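Local coordinates for putative uncharacterized protein lp_3323 (Lactobacillus plantarum, PDB 3DC7) that is of unknown function but belongs to the GDSL-like lipase/acylhydrolase family, and so is probably a hydrolase of the SGNH type, at residues F112-Q124 with Y162-V175. Residues are numbered along the deposited sequence; the frame is centred on the assembly and turned at random.
Sequences FYGALMMLLTGLQ and YEAAIAQMTADYGV
Ala165 CB sits over one face of the Tyr113 ring, 3.7 Å from its centroid, and Leu120 CB lies likewise 3.7 Å from the centroid of the Tyr173 ring: two CH-pi contacts, one made by a methyl and the other by a methylene. Between these rings Met169, a selenomethionine, fits as a knob among Tyr113, Leu116, Met117 and Leu120. Bends at chi2 (-55°) and chi3 (-60°) curl its chain, bringing SE to the edge of the Tyr113 ring in a Met-aromatic contact and Met169 CE to 3.6 Å from Met117 CB. At the N-terminal end of both segments the rings of Phe112 and Tyr162 meet obliquely, while Phe112 CZ rests 3.6 Å from Ile166 CG1.

Segments 112-124 and 162-173 run roughly parallel, at 33°, their axes 9.8 Å apart at closest approach, as neighbours on one side of the parallel five-stranded sheet of this SGNH-hydrolase fold; Leu120, Thr170 and Val175 all reach Phe134 of strand 132-136.

Two hydrogen bonds cross between the segments. Tyr113 OH donates to Gln168 OE1 at 3.0 Å, arriving from above the carbonyl plane. Gln124 NE2 reaches Tyr173 O at 2.8 Å, the carbonyl of the residue preceding Gly174, where a Schellman motif ends the helix; Gln124 OE1 is bonded by Lys132 NZ. Thr121 OG1 bonds back to Met117 O, which also accepts Thr121 N from the opposite face. Ile190 of a second subunit packs on Thr121 and Tyr173.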
loop_
_atom_site.group_PDB
_atom_site.type_symbol
_atom_site.label_atom_id
_atom_site.label_comp_id
_atom_site.label_asym_id
_atom_site.label_seq_id
_atom_site.Cartn_x
_atom_site.Cartn_y
_atom_site.Cartn_z
ATOM N N PHE A 112 19.806 5.484 -12.084
ATOM C CA PHE A 112 18.629 5.913 -11.322
ATOM C C PHE A 112 18.642 5.338 -9.906
ATOM O O PHE A 112 18.348 6.040 -8.952
ATOM C CB PHE A 112 17.353 5.495 -12.048
ATOM C CG PHE A 112 16.101 6.093 -11.472
ATOM C CD1 PHE A 112 15.933 7.474 -11.412
ATOM C CD2 PHE A 112 15.081 5.277 -11.010
ATOM C CE1 PHE A 112 14.768 8.025 -10.893
ATOM C CE2 PHE A 112 13.909 5.829 -10.491
ATOM C CZ PHE A 112 13.760 7.203 -10.428
ATOM N N TYR A 113 18.994 4.063 -9.787
ATOM C CA TYR A 113 19.077 3.389 -8.488
ATOM C C TYR A 113 20.155 3.974 -7.591
ATOM O O TYR A 113 19.927 4.209 -6.398
ATOM C CB TYR A 113 19.352 1.907 -8.677
ATOM C CG TYR A 113 18.135 1.034 -8.836
ATOM C CD1 TYR A 113 17.361 0.655 -7.721
ATOM C CD2 TYR A 113 17.780 0.530 -10.085
ATOM C CE1 TYR A 113 16.252 -0.191 -7.865
ATOM C CE2 TYR A 113 16.671 -0.305 -10.242
ATOM C CZ TYR A 113 15.918 -0.658 -9.133
ATOM O OH TYR A 113 14.839 -1.484 -9.301
ATOM N N GLY A 114 21.333 4.206 -8.170
ATOM C CA GLY A 114 22.432 4.836 -7.455
ATOM C C GLY A 114 22.094 6.241 -7.012
ATOM O O GLY A 114 22.433 6.643 -5.902
ATOM N N ALA A 115 21.401 6.993 -7.862
ATOM C CA ALA A 115 21.065 8.373 -7.523
ATOM C C ALA A 115 20.004 8.482 -6.412
ATOM O O ALA A 115 20.137 9.331 -5.530
ATOM C CB ALA A 115 20.677 9.150 -8.742
ATOM N N LEU A 116 18.984 7.619 -6.437
ATOM C CA LEU A 116 18.060 7.468 -5.299
ATOM C C LEU A 116 18.779 7.184 -3.974
ATOM O O LEU A 116 18.475 7.819 -2.962
ATOM C CB LEU A 116 17.016 6.375 -5.565
ATOM C CG LEU A 116 15.946 6.703 -6.616
ATOM C CD1 LEU A 116 15.210 5.442 -7.066
ATOM C CD2 LEU A 116 14.972 7.750 -6.079
HETATM N N MSE A 117 19.736 6.253 -3.981
HETATM C CA MSE A 117 20.479 5.919 -2.759
HETATM C C MSE A 117 21.183 7.132 -2.135
HETATM O O MSE A 117 21.107 7.363 -0.924
HETATM C CB MSE A 117 21.499 4.807 -3.010
HETATM C CG MSE A 117 22.347 4.517 -1.781
HETATM SE SE MSE A 117 23.582 3.041 -2.021
HETATM C CE MSE A 117 22.307 1.535 -2.187
HETATM N N MSE A 118 21.868 7.905 -2.968
HETATM C CA MSE A 118 22.548 9.073 -2.467
HETATM C C MSE A 118 21.581 10.160 -2.034
HETATM O O MSE A 118 21.804 10.796 -1.005
HETATM C CB MSE A 118 23.550 9.585 -3.476
HETATM C CG MSE A 118 24.778 8.708 -3.522
HETATM SE SE MSE A 118 25.747 9.142 -5.121
HETATM C CE MSE A 118 26.786 10.634 -4.366
ATOM N N LEU A 119 20.512 10.359 -2.800
ATOM C CA LEU A 119 19.474 11.314 -2.414
ATOM C C LEU A 119 18.903 10.951 -1.040
ATOM O O LEU A 119 18.934 11.760 -0.130
ATOM C CB LEU A 119 18.348 11.358 -3.445
ATOM C CG LEU A 119 17.521 12.637 -3.704
ATOM C CD1 LEU A 119 16.122 12.267 -4.167
ATOM C CD2 LEU A 119 17.424 13.585 -2.539
ATOM N N LEU A 120 18.405 9.724 -0.913
ATOM C CA LEU A 120 17.821 9.222 0.329
ATOM C C LEU A 120 18.775 9.227 1.530
ATOM O O LEU A 120 18.347 9.525 2.640
ATOM C CB LEU A 120 17.259 7.808 0.120
ATOM C CG LEU A 120 16.021 7.766 -0.776
ATOM C CD1 LEU A 120 15.742 6.352 -1.269
ATOM C CD2 LEU A 120 14.824 8.368 -0.052
ATOM N N THR A 121 20.044 8.881 1.313
ATOM C CA THR A 121 21.052 8.950 2.378
ATOM C C THR A 121 21.301 10.407 2.793
ATOM O O THR A 121 21.306 10.730 3.972
ATOM C CB THR A 121 22.377 8.288 1.953
ATOM O OG1 THR A 121 22.109 6.939 1.552
ATOM C CG2 THR A 121 23.388 8.285 3.111
ATOM N N GLY A 122 21.463 11.288 1.812
ATOM C CA GLY A 122 21.595 12.716 2.073
ATOM C C GLY A 122 20.490 13.277 2.947
ATOM O O GLY A 122 20.758 13.996 3.921
ATOM N N LEU A 123 19.246 12.943 2.607
ATOM C CA LEU A 123 18.083 13.487 3.307
ATOM C C LEU A 123 17.986 13.008 4.753
ATOM O O LEU A 123 17.640 13.787 5.648
ATOM C CB LEU A 123 16.796 13.139 2.561
ATOM C CG LEU A 123 16.549 13.801 1.203
ATOM C CD1 LEU A 123 15.428 13.107 0.448
ATOM C CD2 LEU A 123 16.255 15.278 1.361
ATOM N N GLN A 124 18.276 11.725 4.967
ATOM C CA GLN A 124 18.121 11.093 6.273
ATOM C C GLN A 124 19.267 11.473 7.200
ATOM O O GLN A 124 19.089 11.531 8.413
ATOM C CB GLN A 124 18.046 9.565 6.150
ATOM C CG GLN A 124 16.813 9.005 5.443
ATOM C CD GLN A 124 15.502 9.324 6.161
ATOM O OE1 GLN A 124 15.188 10.487 6.404
ATOM N NE2 GLN A 124 14.726 8.288 6.486
ATOM N N TYR A 162 11.039 2.424 -13.431
ATOM C CA TYR A 162 11.527 3.533 -12.601
ATOM C C TYR A 162 10.664 3.710 -11.361
ATOM O O TYR A 162 11.156 3.881 -10.254
ATOM C CB TYR A 162 11.562 4.822 -13.415
ATOM C CG TYR A 162 12.598 4.808 -14.517
ATOM C CD1 TYR A 162 12.388 4.087 -15.693
ATOM C CD2 TYR A 162 13.786 5.515 -14.387
ATOM C CE1 TYR A 162 13.337 4.074 -16.697
ATOM C CE2 TYR A 162 14.739 5.504 -15.394
ATOM C CZ TYR A 162 14.503 4.784 -16.541
ATOM O OH TYR A 162 15.437 4.769 -17.536
ATOM N N GLU A 163 9.364 3.663 -11.567
ATOM C CA GLU A 163 8.384 3.649 -10.488
ATOM C C GLU A 163 8.673 2.543 -9.444
ATOM O O GLU A 163 8.612 2.800 -8.251
ATOM C CB GLU A 163 6.984 3.537 -11.106
ATOM C CG GLU A 163 5.869 3.163 -10.143
ATOM C CD GLU A 163 5.560 4.277 -9.158
ATOM O OE1 GLU A 163 5.948 5.436 -9.435
ATOM O OE2 GLU A 163 4.939 3.983 -8.111
ATOM N N ALA A 164 9.037 1.341 -9.891
ATOM C CA ALA A 164 9.416 0.251 -8.978
ATOM C C ALA A 164 10.731 0.507 -8.233
ATOM O O ALA A 164 10.860 0.153 -7.052
ATOM C CB ALA A 164 9.478 -1.082 -9.720
ATOM N N ALA A 165 11.695 1.128 -8.917
ATOM C CA ALA A 165 12.965 1.537 -8.303
ATOM C C ALA A 165 12.730 2.493 -7.119
ATOM O O ALA A 165 13.280 2.295 -6.029
ATOM C CB ALA A 165 13.897 2.174 -9.358
ATOM N N ILE A 166 11.915 3.520 -7.335
ATOM C CA ILE A 166 11.495 4.435 -6.264
ATOM C C ILE A 166 10.828 3.697 -5.087
ATOM O O ILE A 166 11.197 3.905 -3.916
ATOM C CB ILE A 166 10.584 5.566 -6.816
ATOM C CG1 ILE A 166 11.386 6.466 -7.777
ATOM C CG2 ILE A 166 10.028 6.413 -5.688
ATOM C CD1 ILE A 166 10.535 7.320 -8.701
ATOM N N ALA A 167 9.865 2.823 -5.387
ATOM C CA ALA A 167 9.223 2.038 -4.323
ATOM C C ALA A 167 10.257 1.211 -3.546
ATOM O O ALA A 167 10.282 1.269 -2.316
ATOM C CB ALA A 167 8.124 1.170 -4.867
ATOM N N GLN A 168 11.129 0.480 -4.248
ATOM C CA GLN A 168 12.152 -0.335 -3.564
ATOM C C GLN A 168 13.146 0.486 -2.748
ATOM O O GLN A 168 13.399 0.157 -1.590
ATOM C CB GLN A 168 12.926 -1.226 -4.534
ATOM C CG GLN A 168 12.082 -2.291 -5.248
ATOM C CD GLN A 168 12.738 -2.778 -6.549
ATOM O OE1 GLN A 168 13.957 -2.646 -6.736
ATOM N NE2 GLN A 168 11.924 -3.356 -7.451
HETATM N N MSE A 169 13.712 1.524 -3.342
HETATM C CA MSE A 169 14.709 2.365 -2.662
HETATM C C MSE A 169 14.129 3.155 -1.494
HETATM O O MSE A 169 14.763 3.237 -0.457
HETATM C CB MSE A 169 15.405 3.332 -3.625
HETATM C CG MSE A 169 16.295 2.663 -4.646
HETATM SE SE MSE A 169 17.614 1.512 -3.789
HETATM C CE MSE A 169 18.560 2.799 -2.688
ATOM N N THR A 170 12.947 3.746 -1.652
ATOM C CA THR A 170 12.348 4.495 -0.529
ATOM C C THR A 170 12.109 3.603 0.684
ATOM O O THR A 170 12.301 4.042 1.816
ATOM C CB THR A 170 11.061 5.244 -0.889
ATOM O OG1 THR A 170 10.117 4.345 -1.470
ATOM C CG2 THR A 170 11.350 6.350 -1.856
ATOM N N ALA A 171 11.720 2.348 0.422
ATOM C CA ALA A 171 11.484 1.345 1.450
ATOM C C ALA A 171 12.693 1.139 2.345
ATOM O O ALA A 171 12.558 1.101 3.567
ATOM C CB ALA A 171 11.055 0.029 0.827
ATOM N N ASP A 172 13.869 1.025 1.736
ATOM C CA ASP A 172 15.115 0.814 2.473
ATOM C C ASP A 172 15.531 1.962 3.409
ATOM O O ASP A 172 16.378 1.783 4.283
ATOM C CB ASP A 172 16.245 0.521 1.498
ATOM C CG ASP A 172 16.143 -0.855 0.891
ATOM O OD1 ASP A 172 15.495 -1.754 1.478
ATOM O OD2 ASP A 172 16.730 -1.037 -0.193
ATOM N N TYR A 173 14.927 3.127 3.234
ATOM C CA TYR A 173 15.263 4.277 4.055
ATOM C C TYR A 173 14.103 4.700 4.922
ATOM O O TYR A 173 14.209 5.656 5.684
ATOM C CB TYR A 173 15.757 5.424 3.170
ATOM C CG TYR A 173 17.112 5.130 2.591
ATOM C CD1 TYR A 173 17.251 4.324 1.444
ATOM C CD2 TYR A 173 18.261 5.609 3.206
ATOM C CE1 TYR A 173 18.505 4.024 0.917
ATOM C CE2 TYR A 173 19.513 5.320 2.689
ATOM C CZ TYR A 173 19.627 4.529 1.548
ATOM O OH TYR A 173 20.872 4.255 1.051
ATOM N N GLY A 174 13.000 3.966 4.807
ATOM C CA GLY A 174 11.803 4.210 5.600
ATOM C C GLY A 174 10.976 5.389 5.141
ATOM O O GLY A 174 10.095 5.849 5.870
ATOM N N VAL A 175 11.243 5.868 3.928
ATOM C CA VAL A 175 10.583 7.059 3.415
ATOM C C VAL A 175 9.262 6.724 2.728
ATOM O O VAL A 175 9.265 6.038 1.717
ATOM C CB VAL A 175 11.493 7.837 2.410
ATOM C CG1 VAL A 175 10.734 9.033 1.824
ATOM C CG2 VAL A 175 12.757 8.283 3.092
#